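Local coordinates for protein monomethylamine methyltransferase MtmB1 (Methanosarcina barkeri, PDB 1NTH) that catalyses methyl transfer from monomethylamine to the corrinoid cofactor of its partner protein MtmC, a step of methanogenesis from methylamine, at residues W317-I322 / T357-E362; T54-M59 / S323-I328; H294-V299 / M313-A318; Q352-T357 / G387-A392. All blocks are in the same frame, centred on the assembly; numbering follows the deposited sequence.

Interaction 1. Residues W317-I322 / T357-E362; sequences WACATI and TASGRE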
loop_
_atom_site.group_PDB
_atom_site.type_symbol
_atom_site.label_atom_id
_atom_site.label_comp_id
_atom_site.label_asym_id
_atom_site.label_seq_id
_atom_site.Cartn_x
_atom_site.Cartn_y
_atom_site.Cartn_z
ATOM N N TRP A 317 -31.292 -11.954 -28.713
ATOM C CA TRP A 317 -32.547 -11.428 -28.193
ATOM C C TRP A 317 -32.459 -11.096 -26.709
ATOM O O TRP A 317 -32.969 -10.066 -26.271
ATOM C CB TRP A 317 -33.695 -12.419 -28.431
ATOM C CG TRP A 317 -34.266 -12.336 -29.813
ATOM C CD1 TRP A 317 -33.726 -12.838 -30.963
ATOM C CD2 TRP A 317 -35.477 -11.672 -30.195
ATOM N NE1 TRP A 317 -34.527 -12.527 -32.039
ATOM C CE2 TRP A 317 -35.608 -11.812 -31.595
ATOM C CE3 TRP A 317 -36.466 -10.972 -29.488
ATOM C CZ2 TRP A 317 -36.693 -11.277 -32.304
ATOM C CZ3 TRP A 317 -37.545 -10.439 -30.193
ATOM C CH2 TRP A 317 -37.647 -10.598 -31.588
ATOM N N ALA A 318 -31.815 -11.960 -25.934
ATOM C CA ALA A 318 -31.694 -11.713 -24.501
ATOM C C ALA A 318 -30.914 -10.423 -24.236
ATOM O O ALA A 318 -31.348 -9.575 -23.455
ATOM C CB ALA A 318 -31.010 -12.895 -23.819
ATOM N N CYS A 319 -29.772 -10.271 -24.896
ATOM C CA CYS A 319 -28.948 -9.084 -24.696
ATOM C C CYS A 319 -29.587 -7.807 -25.228
ATOM O O CYS A 319 -29.543 -6.768 -24.568
ATOM C CB CYS A 319 -27.574 -9.267 -25.339
ATOM S SG CYS A 319 -26.439 -7.905 -24.949
ATOM N N ALA A 320 -30.177 -7.870 -26.418
ATOM C CA ALA A 320 -30.812 -6.683 -26.981
ATOM C C ALA A 320 -31.917 -6.215 -26.047
ATOM O O ALA A 320 -32.095 -5.019 -25.819
ATOM C CB ALA A 320 -31.384 -6.987 -28.362
ATOM N N THR A 321 -32.660 -7.172 -25.501
ATOM C CA THR A 321 -33.757 -6.865 -24.598
ATOM C C THR A 321 -33.246 -6.327 -23.264
ATOM O O THR A 321 -33.767 -5.341 -22.744
ATOM C CB THR A 321 -34.622 -8.115 -24.374
ATOM O OG1 THR A 321 -35.139 -8.546 -25.640
ATOM C CG2 THR A 321 -35.781 -7.815 -23.438
ATOM N N ILE A 322 -32.227 -6.974 -22.711
ATOM C CA ILE A 322 -31.654 -6.523 -21.449
ATOM C C ILE A 322 -31.047 -5.127 -21.637
ATOM O O ILE A 322 -31.146 -4.274 -20.751
ATOM C CB ILE A 322 -30.576 -7.520 -20.953
ATOM C CG1 ILE A 322 -31.255 -8.780 -20.401
ATOM C CG2 ILE A 322 -29.685 -6.866 -19.894
ATOM C CD1 ILE A 322 -32.137 -8.534 -19.188
ATOM N N THR A 357 -21.584 -8.370 -30.425
ATOM C CA THR A 357 -21.283 -6.958 -30.621
ATOM C C THR A 357 -22.529 -6.175 -31.028
ATOM O O THR A 357 -22.862 -5.154 -30.422
ATOM C CB THR A 357 -20.188 -6.780 -31.695
ATOM O OG1 THR A 357 -18.995 -7.447 -31.269
ATOM C CG2 THR A 357 -19.889 -5.304 -31.921
ATOM N N ALA A 358 -23.236 -6.658 -32.044
ATOM C CA ALA A 358 -24.430 -5.964 -32.511
ATOM C C ALA A 358 -25.580 -5.977 -31.508
ATOM O O ALA A 358 -26.357 -5.026 -31.449
ATOM C CB ALA A 358 -24.888 -6.563 -33.832
ATOM N N SER A 359 -25.688 -7.039 -30.713
ATOM C CA SER A 359 -26.779 -7.131 -29.743
ATOM C C SER A 359 -26.563 -6.280 -28.495
ATOM O O SER A 359 -27.472 -6.134 -27.680
ATOM C CB SER A 359 -27.029 -8.595 -29.345
ATOM O OG SER A 359 -25.941 -9.149 -28.624
ATOM N N GLY A 360 -25.361 -5.732 -28.335
ATOM C CA GLY A 360 -25.097 -4.874 -27.190
ATOM C C GLY A 360 -24.292 -5.409 -26.018
ATOM O O GLY A 360 -24.322 -4.813 -24.944
ATOM N N ARG A 361 -23.572 -6.513 -26.194
ATOM C CA ARG A 361 -22.774 -7.063 -25.096
ATOM C C ARG A 361 -21.628 -6.118 -24.762
ATOM O O ARG A 361 -21.031 -5.521 -25.657
ATOM C CB ARG A 361 -22.185 -8.426 -25.473
ATOM C CG ARG A 361 -23.201 -9.535 -25.676
ATOM C CD ARG A 361 -23.819 -10.006 -24.366
ATOM N NE ARG A 361 -24.834 -11.025 -24.618
ATOM C CZ ARG A 361 -25.610 -11.573 -23.688
ATOM N NH1 ARG A 361 -25.496 -11.213 -22.416
ATOM N NH2 ARG A 361 -26.523 -12.470 -24.038
ATOM N N GLU A 362 -21.319 -5.983 -23.477
ATOM C CA GLU A 362 -20.222 -5.118 -23.063
ATOM C C GLU A 362 -18.899 -5.874 -23.066
ATOM O O GLU A 362 -17.841 -5.280 -23.272
ATOM C CB GLU A 362 -20.465 -4.557 -21.660
ATOM C CG GLU A 362 -21.472 -3.419 -21.575
ATOM C CD GLU A 362 -22.914 -3.865 -21.721
ATOM O OE1 GLU A 362 -23.242 -4.999 -21.310
ATOM O OE2 GLU A 362 -23.729 -3.068 -22.230
#
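The Schellman motif that closes helix 343-359, at Ser359 and Gly360, packs together with Arg361 around Cys319 of helix 309-325. Cys319 SG stands anti to its backbone N (chi1 -173°) and comes 3.5 Å from Gly360 C. Gly360 turns back at a positive phi of 104°, where a CB would run into the carbonyl O of Ser359. That same carbonyl receives a CA-H...O contact from Ala320, with Ala320 CA 3.5 Å from Ser359 O. Both helices belong to the TIM-barrel fold, and the chain just beyond this turn enters strand 363-366. Arg361 bends at chi2 (-72°), which puts its CD 3.4 Å from Cys319 SG. Further out, Cys319 CB lies over one face of the guanidinium, 3.2 Å above its plane and displaced toward the rim; Arg361 NE is its nearest atom at 3.3 Å. The charged end reaches past the contact, NH2 in a salt bridge to Asp296 and NH1 in a hydrogen bond to His282 NE2. An alanine in place of Arg361 would probably open a gap beside Cys319 and leave the Asp296 carboxylate without its cationic mate. Ser359 OG also sits 3.7 Å from Cys319 CB and is hydrogen-bonded to Thr355 O, one turn back in its own helix.

Interaction 2. Residues T54-M59 / S323-I328; sequences TDKDMM and SEFTDI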
loop_
_atom_site.group_PDB
_atom_site.type_symbol
_atom_site.label_atom_id
_atom_site.label_comp_id
_atom_site.label_asym_id
_atom_site.label_seq_id
_atom_site.Cartn_x
_atom_site.Cartn_y
_atom_site.Cartn_z
ATOM N N THR A 54 -35.502 -6.299 -33.952
ATOM C CA THR A 54 -35.710 -4.949 -34.458
ATOM C C THR A 54 -37.153 -4.553 -34.138
ATOM O O THR A 54 -37.630 -3.502 -34.562
ATOM C CB THR A 54 -35.494 -4.873 -35.986
ATOM O OG1 THR A 54 -36.406 -5.758 -36.648
ATOM C CG2 THR A 54 -34.070 -5.273 -36.342
ATOM N N ASP A 55 -37.840 -5.414 -33.390
ATOM C CA ASP A 55 -39.227 -5.179 -32.992
ATOM C C ASP A 55 -39.252 -4.899 -31.493
ATOM O O ASP A 55 -39.231 -5.828 -30.683
ATOM C CB ASP A 55 -40.079 -6.417 -33.289
ATOM C CG ASP A 55 -41.559 -6.193 -33.023
ATOM O OD1 ASP A 55 -41.901 -5.418 -32.107
ATOM O OD2 ASP A 55 -42.386 -6.809 -33.727
ATOM N N LYS A 56 -39.302 -3.625 -31.119
ATOM C CA LYS A 56 -39.307 -3.266 -29.708
ATOM C C LYS A 56 -40.517 -3.784 -28.942
ATOM O O LYS A 56 -40.424 -4.047 -27.743
ATOM C CB LYS A 56 -39.184 -1.746 -29.541
ATOM C CG LYS A 56 -39.119 -1.285 -28.095
ATOM C CD LYS A 56 -38.998 0.229 -28.000
ATOM C CE LYS A 56 -38.939 0.683 -26.549
ATOM N NZ LYS A 56 -38.834 2.165 -26.434
ATOM N N ASP A 57 -41.650 -3.933 -29.622
ATOM C CA ASP A 57 -42.848 -4.441 -28.961
ATOM C C ASP A 57 -42.627 -5.886 -28.526
ATOM O O ASP A 57 -42.994 -6.274 -27.416
ATOM C CB ASP A 57 -44.058 -4.352 -29.896
ATOM C CG ASP A 57 -44.455 -2.921 -30.202
ATOM O OD1 ASP A 57 -44.647 -2.139 -29.247
ATOM O OD2 ASP A 57 -44.581 -2.577 -31.397
ATOM N N MET A 58 -42.028 -6.678 -29.409
ATOM C CA MET A 58 -41.751 -8.079 -29.116
ATOM C C MET A 58 -40.694 -8.158 -28.014
ATOM O O MET A 58 -40.753 -9.027 -27.140
ATOM C CB MET A 58 -41.254 -8.794 -30.376
ATOM C CG MET A 58 -41.125 -10.306 -30.242
ATOM S SD MET A 58 -42.712 -11.118 -29.924
ATOM C CE MET A 58 -43.420 -11.117 -31.574
ATOM N N MET A 59 -39.731 -7.241 -28.053
ATOM C CA MET A 59 -38.675 -7.214 -27.046
ATOM C C MET A 59 -39.249 -6.906 -25.671
ATOM O O MET A 59 -38.850 -7.512 -24.677
ATOM C CB MET A 59 -37.618 -6.172 -27.419
ATOM C CG MET A 59 -36.808 -6.552 -28.644
ATOM S SD MET A 59 -35.826 -5.175 -29.260
ATOM C CE MET A 59 -34.654 -4.983 -27.915
ATOM N N SER A 323 -30.440 -4.889 -22.795
ATOM C CA SER A 323 -29.828 -3.589 -23.078
ATOM C C SER A 323 -30.875 -2.496 -23.237
ATOM O O SER A 323 -30.659 -1.347 -22.849
ATOM C CB SER A 323 -28.987 -3.659 -24.354
ATOM O OG SER A 323 -27.913 -4.569 -24.208
ATOM N N GLU A 324 -32.014 -2.861 -23.809
ATOM C CA GLU A 324 -33.089 -1.909 -24.040
ATOM C C GLU A 324 -33.846 -1.494 -22.784
ATOM O O GLU A 324 -34.138 -0.312 -22.596
ATOM C CB GLU A 324 -34.083 -2.487 -25.054
ATOM C CG GLU A 324 -35.313 -1.613 -25.290
ATOM C CD GLU A 324 -35.010 -0.381 -26.123
ATOM O OE1 GLU A 324 -35.830 0.561 -26.106
ATOM O OE2 GLU A 324 -33.962 -0.358 -26.801
ATOM N N PHE A 325 -34.145 -2.456 -21.915
ATOM C CA PHE A 325 -34.931 -2.169 -20.724
ATOM C C PHE A 325 -34.237 -2.094 -19.372
ATOM O O PHE A 325 -34.888 -1.803 -18.369
ATOM C CB PHE A 325 -36.098 -3.157 -20.649
ATOM C CG PHE A 325 -36.958 -3.147 -21.877
ATOM C CD1 PHE A 325 -36.753 -4.073 -22.894
ATOM C CD2 PHE A 325 -37.928 -2.164 -22.050
ATOM C CE1 PHE A 325 -37.497 -4.016 -24.072
ATOM C CE2 PHE A 325 -38.677 -2.098 -23.223
ATOM C CZ PHE A 325 -38.460 -3.026 -24.237
ATOM N N THR A 326 -32.934 -2.358 -19.330
ATOM C CA THR A 326 -32.194 -2.281 -18.071
ATOM C C THR A 326 -30.807 -1.723 -18.334
ATOM O O THR A 326 -30.415 -1.511 -19.484
ATOM C CB THR A 326 -32.001 -3.665 -17.396
ATOM O OG1 THR A 326 -30.930 -4.368 -18.039
ATOM C CG2 THR A 326 -33.270 -4.498 -17.486
ATOM N N ASP A 327 -30.069 -1.494 -17.254
ATOM C CA ASP A 327 -28.710 -0.989 -17.346
ATOM C C ASP A 327 -27.737 -2.083 -16.916
ATOM O O ASP A 327 -26.580 -1.816 -16.602
ATOM C CB ASP A 327 -28.556 0.247 -16.460
ATOM C CG ASP A 327 -29.261 1.462 -17.036
ATOM O OD1 ASP A 327 -29.642 2.355 -16.254
ATOM O OD2 ASP A 327 -29.423 1.527 -18.273
ATOM N N ILE A 328 -28.216 -3.325 -16.912
ATOM C CA ILE A 328 -27.392 -4.466 -16.527
ATOM C C ILE A 328 -26.239 -4.673 -17.505
ATOM O O ILE A 328 -26.454 -4.789 -18.709
ATOM C CB ILE A 328 -28.233 -5.769 -16.482
ATOM C CG1 ILE A 328 -29.299 -5.658 -15.389
ATOM C CG2 ILE A 328 -27.327 -6.972 -16.216
ATOM C CD1 ILE A 328 -30.267 -6.841 -15.350
#
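Phe325 and Met59 form the close-packed half of this contact, Lys56 and Glu324 its solvent-side half. Phe325 CE1 comes 3.7 Å from Met59 C, while Met59 CB lies in the ring plane at the edge, 4.0 Å from Phe325 CE1. Lys56 O is also near that plane, 4.1 Å from Phe325 CZ. One face of the ring carries Glu324 CG, 3.4 Å above the plane and offset toward the rim, so the glutamate of the same helix turn lines the aromatic ring with its aliphatic part. Met59 bends at chi3 (67°), placing its CE 3.8 Å from Glu324 CB, and the two side chains cross at about a right angle.

The fold elements meeting here are the first turn of helix 56-73, which precedes the strands of the parallel barrel sheet in the chain, and the last turn of the barrel helix 309-325. Asp55 is the N-cap of the former: its OD1 accepts from Met58 N at 3.0 Å, from well above the carboxylate plane. After the latter, Thr326 leaves the helix and makes an ST turn, Thr326 OG1 accepting from Ile328 N. Phe63, from the next turns of helix 56-73, meets the Phe325 ring with the planes about 20° apart.

Toward solvent the packing gives way to charge. Lys56, extended beyond CG, crosses the Glu324 side chain and forms a long salt bridge, NZ to Glu324 OE1 at 3.4 Å; Lys56 CE does the closer touching, 3.1 Å from Glu324 OE1. Lys56 is modelled in two conformers, so this bridge is doubtful as a fixed link.

Interaction 3. Residues H294-V299 / M313-A318; sequences HLDGPV and MIAGWA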
loop_
_atom_site.group_PDB
_atom_site.type_symbol
_atom_site.label_atom_id
_atom_site.label_comp_id
_atom_site.label_asym_id
_atom_site.label_seq_id
_atom_site.Cartn_x
_atom_site.Cartn_y
_atom_site.Cartn_z
ATOM N N HIS A 294 -23.136 -9.736 -15.742
ATOM C CA HIS A 294 -23.566 -11.111 -15.956
ATOM C C HIS A 294 -23.034 -11.684 -17.258
ATOM O O HIS A 294 -23.120 -11.047 -18.310
ATOM C CB HIS A 294 -25.095 -11.179 -15.974
ATOM C CG HIS A 294 -25.634 -12.534 -16.315
ATOM N ND1 HIS A 294 -25.609 -13.590 -15.429
ATOM C CD2 HIS A 294 -26.185 -13.011 -17.455
ATOM C CE1 HIS A 294 -26.125 -14.660 -16.010
ATOM N NE2 HIS A 294 -26.481 -14.336 -17.240
ATOM N N LEU A 295 -22.497 -12.896 -17.176
ATOM C CA LEU A 295 -21.957 -13.579 -18.337
ATOM C C LEU A 295 -22.945 -14.649 -18.797
ATOM O O LEU A 295 -23.312 -15.538 -18.029
ATOM C CB LEU A 295 -20.625 -14.242 -17.993
ATOM C CG LEU A 295 -19.955 -14.981 -19.155
ATOM C CD1 LEU A 295 -19.458 -13.986 -20.196
ATOM C CD2 LEU A 295 -18.808 -15.798 -18.621
ATOM N N ASP A 296 -23.366 -14.547 -20.051
ATOM C CA ASP A 296 -24.309 -15.491 -20.645
ATOM C C ASP A 296 -23.502 -16.544 -21.403
ATOM O O ASP A 296 -22.269 -16.494 -21.437
ATOM C CB ASP A 296 -25.231 -14.730 -21.606
ATOM C CG ASP A 296 -26.460 -15.526 -22.024
ATOM O OD1 ASP A 296 -26.609 -16.703 -21.625
ATOM O OD2 ASP A 296 -27.284 -14.949 -22.764
ATOM N N GLY A 297 -24.199 -17.499 -22.006
ATOM C CA GLY A 297 -23.534 -18.538 -22.768
ATOM C C GLY A 297 -24.524 -19.611 -23.177
ATOM O O GLY A 297 -24.363 -20.769 -22.797
ATOM N N PRO A 298 -25.564 -19.261 -23.953
ATOM C CA PRO A 298 -26.553 -20.262 -24.377
ATOM C C PRO A 298 -25.840 -21.379 -25.124
ATOM O O PRO A 298 -25.051 -21.116 -26.025
ATOM C CB PRO A 298 -27.484 -19.466 -25.290
ATOM C CG PRO A 298 -27.345 -18.050 -24.786
ATOM C CD PRO A 298 -25.859 -17.950 -24.554
ATOM N N VAL A 299 -26.119 -22.625 -24.758
ATOM C CA VAL A 299 -25.453 -23.744 -25.407
ATOM C C VAL A 299 -26.444 -24.761 -25.973
ATOM O O VAL A 299 -27.508 -24.993 -25.399
ATOM C CB VAL A 299 -24.486 -24.431 -24.416
ATOM C CG1 VAL A 299 -25.256 -24.961 -23.221
ATOM C CG2 VAL A 299 -23.721 -25.537 -25.112
ATOM N N MET A 313 -29.348 -16.797 -31.613
ATOM C CA MET A 313 -30.616 -16.075 -31.544
ATOM C C MET A 313 -31.011 -15.827 -30.091
ATOM O O MET A 313 -31.498 -14.751 -29.745
ATOM C CB MET A 313 -31.719 -16.867 -32.252
ATOM C CG MET A 313 -31.568 -16.907 -33.763
ATOM S SD MET A 313 -32.769 -18.016 -34.530
ATOM C CE MET A 313 -34.286 -17.108 -34.276
ATOM N N ILE A 314 -30.801 -16.829 -29.242
ATOM C CA ILE A 314 -31.127 -16.699 -27.827
ATOM C C ILE A 314 -30.297 -15.577 -27.204
ATOM O O ILE A 314 -30.835 -14.705 -26.519
ATOM C CB ILE A 314 -30.857 -18.024 -27.076
ATOM C CG1 ILE A 314 -31.836 -19.095 -27.572
ATOM C CG2 ILE A 314 -30.997 -17.823 -25.566
ATOM C CD1 ILE A 314 -31.481 -20.503 -27.142
ATOM N N ALA A 315 -28.992 -15.591 -27.455
ATOM C CA ALA A 315 -28.107 -14.568 -26.903
ATOM C C ALA A 315 -28.433 -13.177 -27.453
ATOM O O ALA A 315 -28.479 -12.199 -26.702
ATOM C CB ALA A 315 -26.653 -14.919 -27.203
ATOM N N GLY A 316 -28.655 -13.094 -28.761
ATOM C CA GLY A 316 -28.965 -11.815 -29.380
ATOM C C GLY A 316 -30.225 -11.171 -28.835
ATOM O O GLY A 316 -30.237 -9.979 -28.526
ATOM N N TRP A 317 -31.292 -11.954 -28.713
ATOM C CA TRP A 317 -32.547 -11.428 -28.193
ATOM C C TRP A 317 -32.459 -11.096 -26.709
ATOM O O TRP A 317 -32.969 -10.066 -26.271
ATOM C CB TRP A 317 -33.695 -12.419 -28.431
ATOM C CG TRP A 317 -34.266 -12.336 -29.813
ATOM C CD1 TRP A 317 -33.726 -12.838 -30.963
ATOM C CD2 TRP A 317 -35.477 -11.672 -30.195
ATOM N NE1 TRP A 317 -34.527 -12.527 -32.039
ATOM C CE2 TRP A 317 -35.608 -11.812 -31.595
ATOM C CE3 TRP A 317 -36.466 -10.972 -29.488
ATOM C CZ2 TRP A 317 -36.693 -11.277 -32.304
ATOM C CZ3 TRP A 317 -37.545 -10.439 -30.193
ATOM C CH2 TRP A 317 -37.647 -10.598 -31.588
ATOM N N ALA A 318 -31.815 -11.960 -25.934
ATOM C CA ALA A 318 -31.694 -11.713 -24.501
ATOM C C ALA A 318 -30.914 -10.423 -24.236
ATOM O O ALA A 318 -31.348 -9.575 -23.455
ATOM C CB ALA A 318 -31.010 -12.895 -23.819
#
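The carboxylate of Asp296, which faces Ala315 and Ala318 of helix 309-325, has a partner at each oxygen. OD2 makes a salt bridge with Arg361 NH2, and that same nitrogen has a weak hydrogen bond to Ala315 O, so the arginine reaches both the strand and the helix. OD1 accepts a short bond of 2.6 Å from Gly297 N, the very next residue, the donor standing 43° out of the carboxylate plane. Across the contact itself OD2 meets only carbon: Ala315 CA at 4.2 Å and Ala318 CB at 4.4 Å.

Next along the chain, Pro298 supplies the apolar half. Its ring CG lies 3.7 Å from Ile314 CG2 and 4.0 Å from Ala315 CB, while the proline and isoleucine side chains slide past each other in opposite directions. Ile314 CG2 stands anti to the backbone N, and from that position it meets the proline. These residues join the first two elements of a beta-alpha-beta unit of the TIM barrel, strand 293-300 and helix 309-325, with strand 330-333 as the third. Asn332 of that third strand also touches Asp296, Pro298 and Ala315.

No hydrogen bond passes directly between the two segments. The direct contact is therefore van der Waals packing, with Arg361 bridging the two elements. Its positive charge would probably offset the buried Asp296 carboxylate, and the carboxylate of Asp278 close by is likely to make that charge matter more.

Interaction 4. Residues Q352-T357 / G387-A392; sequences QSITDT and GEVARA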
loop_
_atom_site.group_PDB
_atom_site.type_symbol
_atom_site.label_atom_id
_atom_site.label_comp_id
_atom_site.label_asym_id
_atom_site.label_seq_id
_atom_site.Cartn_x
_atom_site.Cartn_y
_atom_site.Cartn_z
ATOM N N GLN A 352 -20.383 -15.511 -33.540
ATOM C CA GLN A 352 -20.797 -15.110 -32.204
ATOM C C GLN A 352 -20.346 -13.691 -31.875
ATOM O O GLN A 352 -21.062 -12.952 -31.204
ATOM C CB GLN A 352 -20.270 -16.080 -31.148
ATOM C CG GLN A 352 -20.934 -15.858 -29.802
ATOM C CD GLN A 352 -20.556 -16.892 -28.774
ATOM O OE1 GLN A 352 -20.229 -18.032 -29.112
ATOM N NE2 GLN A 352 -20.620 -16.509 -27.502
ATOM N N SER A 353 -19.162 -13.310 -32.344
ATOM C CA SER A 353 -18.665 -11.961 -32.091
ATOM C C SER A 353 -19.569 -10.941 -32.785
ATOM O O SER A 353 -19.850 -9.872 -32.244
ATOM C CB SER A 353 -17.225 -11.822 -32.592
ATOM O OG SER A 353 -16.731 -10.514 -32.348
ATOM N N ILE A 354 -20.034 -11.274 -33.985
ATOM C CA ILE A 354 -20.924 -10.376 -34.711
ATOM C C ILE A 354 -22.224 -10.225 -33.921
ATOM O O ILE A 354 -22.702 -9.115 -33.690
ATOM C CB ILE A 354 -21.246 -10.929 -36.122
ATOM C CG1 ILE A 354 -19.990 -10.880 -36.994
ATOM C CG2 ILE A 354 -22.393 -10.140 -36.749
ATOM C CD1 ILE A 354 -20.126 -11.634 -38.315
ATOM N N THR A 355 -22.779 -11.354 -33.492
ATOM C CA THR A 355 -24.023 -11.363 -32.732
ATOM C C THR A 355 -23.904 -10.606 -31.410
ATOM O O THR A 355 -24.746 -9.763 -31.093
ATOM C CB THR A 355 -24.466 -12.806 -32.430
ATOM O OG1 THR A 355 -24.590 -13.532 -33.660
ATOM C CG2 THR A 355 -25.803 -12.817 -31.696
ATOM N N ASP A 356 -22.861 -10.911 -30.643
ATOM C CA ASP A 356 -22.652 -10.265 -29.350
ATOM C C ASP A 356 -22.408 -8.764 -29.463
ATOM O O ASP A 356 -22.949 -7.974 -28.689
ATOM C CB ASP A 356 -21.474 -10.911 -28.614
ATOM C CG ASP A 356 -21.772 -12.331 -28.167
ATOM O OD1 ASP A 356 -22.968 -12.674 -28.031
ATOM O OD2 ASP A 356 -20.810 -13.094 -27.936
ATOM N N THR A 357 -21.584 -8.370 -30.425
ATOM C CA THR A 357 -21.283 -6.958 -30.621
ATOM C C THR A 357 -22.529 -6.175 -31.028
ATOM O O THR A 357 -22.862 -5.154 -30.422
ATOM C CB THR A 357 -20.188 -6.780 -31.695
ATOM O OG1 THR A 357 -18.995 -7.447 -31.269
ATOM C CG2 THR A 357 -19.889 -5.304 -31.921
ATOM N N GLY A 387 -11.819 -10.279 -31.567
ATOM C CA GLY A 387 -11.664 -8.840 -31.438
ATOM C C GLY A 387 -11.773 -8.068 -32.742
ATOM O O GLY A 387 -12.422 -7.024 -32.792
ATOM N N GLU A 388 -11.139 -8.566 -33.801
ATOM C CA GLU A 388 -11.198 -7.881 -35.093
ATOM C C GLU A 388 -12.623 -7.843 -35.628
ATOM O O GLU A 388 -13.064 -6.840 -36.190
ATOM C CB GLU A 388 -10.293 -8.569 -36.117
ATOM C CG GLU A 388 -8.816 -8.269 -35.936
ATOM C CD GLU A 388 -8.077 -8.210 -37.260
ATOM O OE1 GLU A 388 -7.758 -9.279 -37.823
ATOM O OE2 GLU A 388 -7.830 -7.083 -37.743
ATOM N N VAL A 389 -13.339 -8.946 -35.449
ATOM C CA VAL A 389 -14.713 -9.036 -35.911
ATOM C C VAL A 389 -15.605 -8.084 -35.118
ATOM O O VAL A 389 -16.530 -7.486 -35.669
ATOM C CB VAL A 389 -15.236 -10.482 -35.799
ATOM C CG1 VAL A 389 -16.730 -10.528 -36.091
ATOM C CG2 VAL A 389 -14.486 -11.373 -36.787
ATOM N N ALA A 390 -15.321 -7.931 -33.826
ATOM C CA ALA A 390 -16.108 -7.023 -32.997
ATOM C C ALA A 390 -15.932 -5.594 -33.508
ATOM O O ALA A 390 -16.893 -4.829 -33.590
ATOM C CB ALA A 390 -15.669 -7.123 -31.535
ATOM N N ARG A 391 -14.699 -5.233 -33.852
ATOM C CA ARG A 391 -14.424 -3.897 -34.364
ATOM C C ARG A 391 -15.184 -3.674 -35.670
ATOM O O ARG A 391 -15.793 -2.625 -35.874
ATOM C CB ARG A 391 -12.926 -3.711 -34.620
ATOM C CG ARG A 391 -12.571 -2.320 -35.125
ATOM C CD ARG A 391 -11.103 -2.212 -35.525
ATOM N NE ARG A 391 -10.793 -3.023 -36.697
ATOM C CZ ARG A 391 -10.031 -4.113 -36.675
ATOM N NH1 ARG A 391 -9.498 -4.531 -35.536
ATOM N NH2 ARG A 391 -9.804 -4.784 -37.797
ATOM N N ALA A 392 -15.145 -4.671 -36.549
ATOM C CA ALA A 392 -15.822 -4.586 -37.838
ATOM C C ALA A 392 -17.342 -4.492 -37.711
ATOM O O ALA A 392 -17.998 -3.810 -38.498
ATOM C CB ALA A 392 -15.447 -5.793 -38.694
#
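Helices 352-357 and 387-392 run in broadly the same direction, their axes 44° apart and 8.4 Å from each other at closest approach. Ser353 and Ala390 lie nearest across the gap, CA to CA 5.6 Å, an approach that goes with the small residues found there. Ala390 CB is met by two hydroxyl oxygens, Thr357 OG1 at 3.4 Å and Ser353 OG at 3.6 Å.

No hydrogen bond links the two segments themselves, but Ser353 OG bonds to Met386 O, one residue earlier on the partner helix, and so crosses the helix pair. The Thr357 hydroxyl turns back to its own helix: OG1 lies beside the backbone N (chi1 -60°) and donates to Ser353 O at 2.7 Å, while Thr357 N reaches the same oxygen from the opposite face of the carbonyl plane. The methyl of Thr357, CG2, rests 3.5 Å from Ala390 O. An alanine in place of Thr357 would probably leave Ser353 O with one donor fewer and a gap beside Ala390.

At the other side of the patch Val389 CG1, anti to its backbone N (chi1 172°), presses on Ile354 CG1 at 3.4 Å, tighter than usual for two carbons. Leu364 of strand 363-366 lies against Ser353, Thr357 and Ala390, so the helix pair packs on the barrel sheet. Each of the two buried hydroxyls thus has a main-chain carbonyl partner, one on each helix, and each oxygen also packs against Ala390.

How the interactions relate
Helix 309-325 ties together interactions 1, 2 and 3. Interactions 1 and 3 share Trp317 and Ala318, their centres about 8 Å apart, and are joined by the salt bridge from Arg361 NH2 to Asp296 OD2 at 2.9 Å. Interaction 2 lies about 9 Å from interaction 1, centre to centre, and adds helix 56-73: Met59 CE comes 3.3 Å from Ala320 O. Helix 343-359 carries the connection on to interaction 4 through the shared Thr357, with a probable hydrogen bond from Arg361 N to Asp356 O. Interactions 3 and 4 touch where Gly316 CA lies 4.0 Å from Thr355 CG2, whereas the nearest atoms of interactions 2 and 4 stay about 8 Å apart. All four are contacts within the TIM-barrel framework.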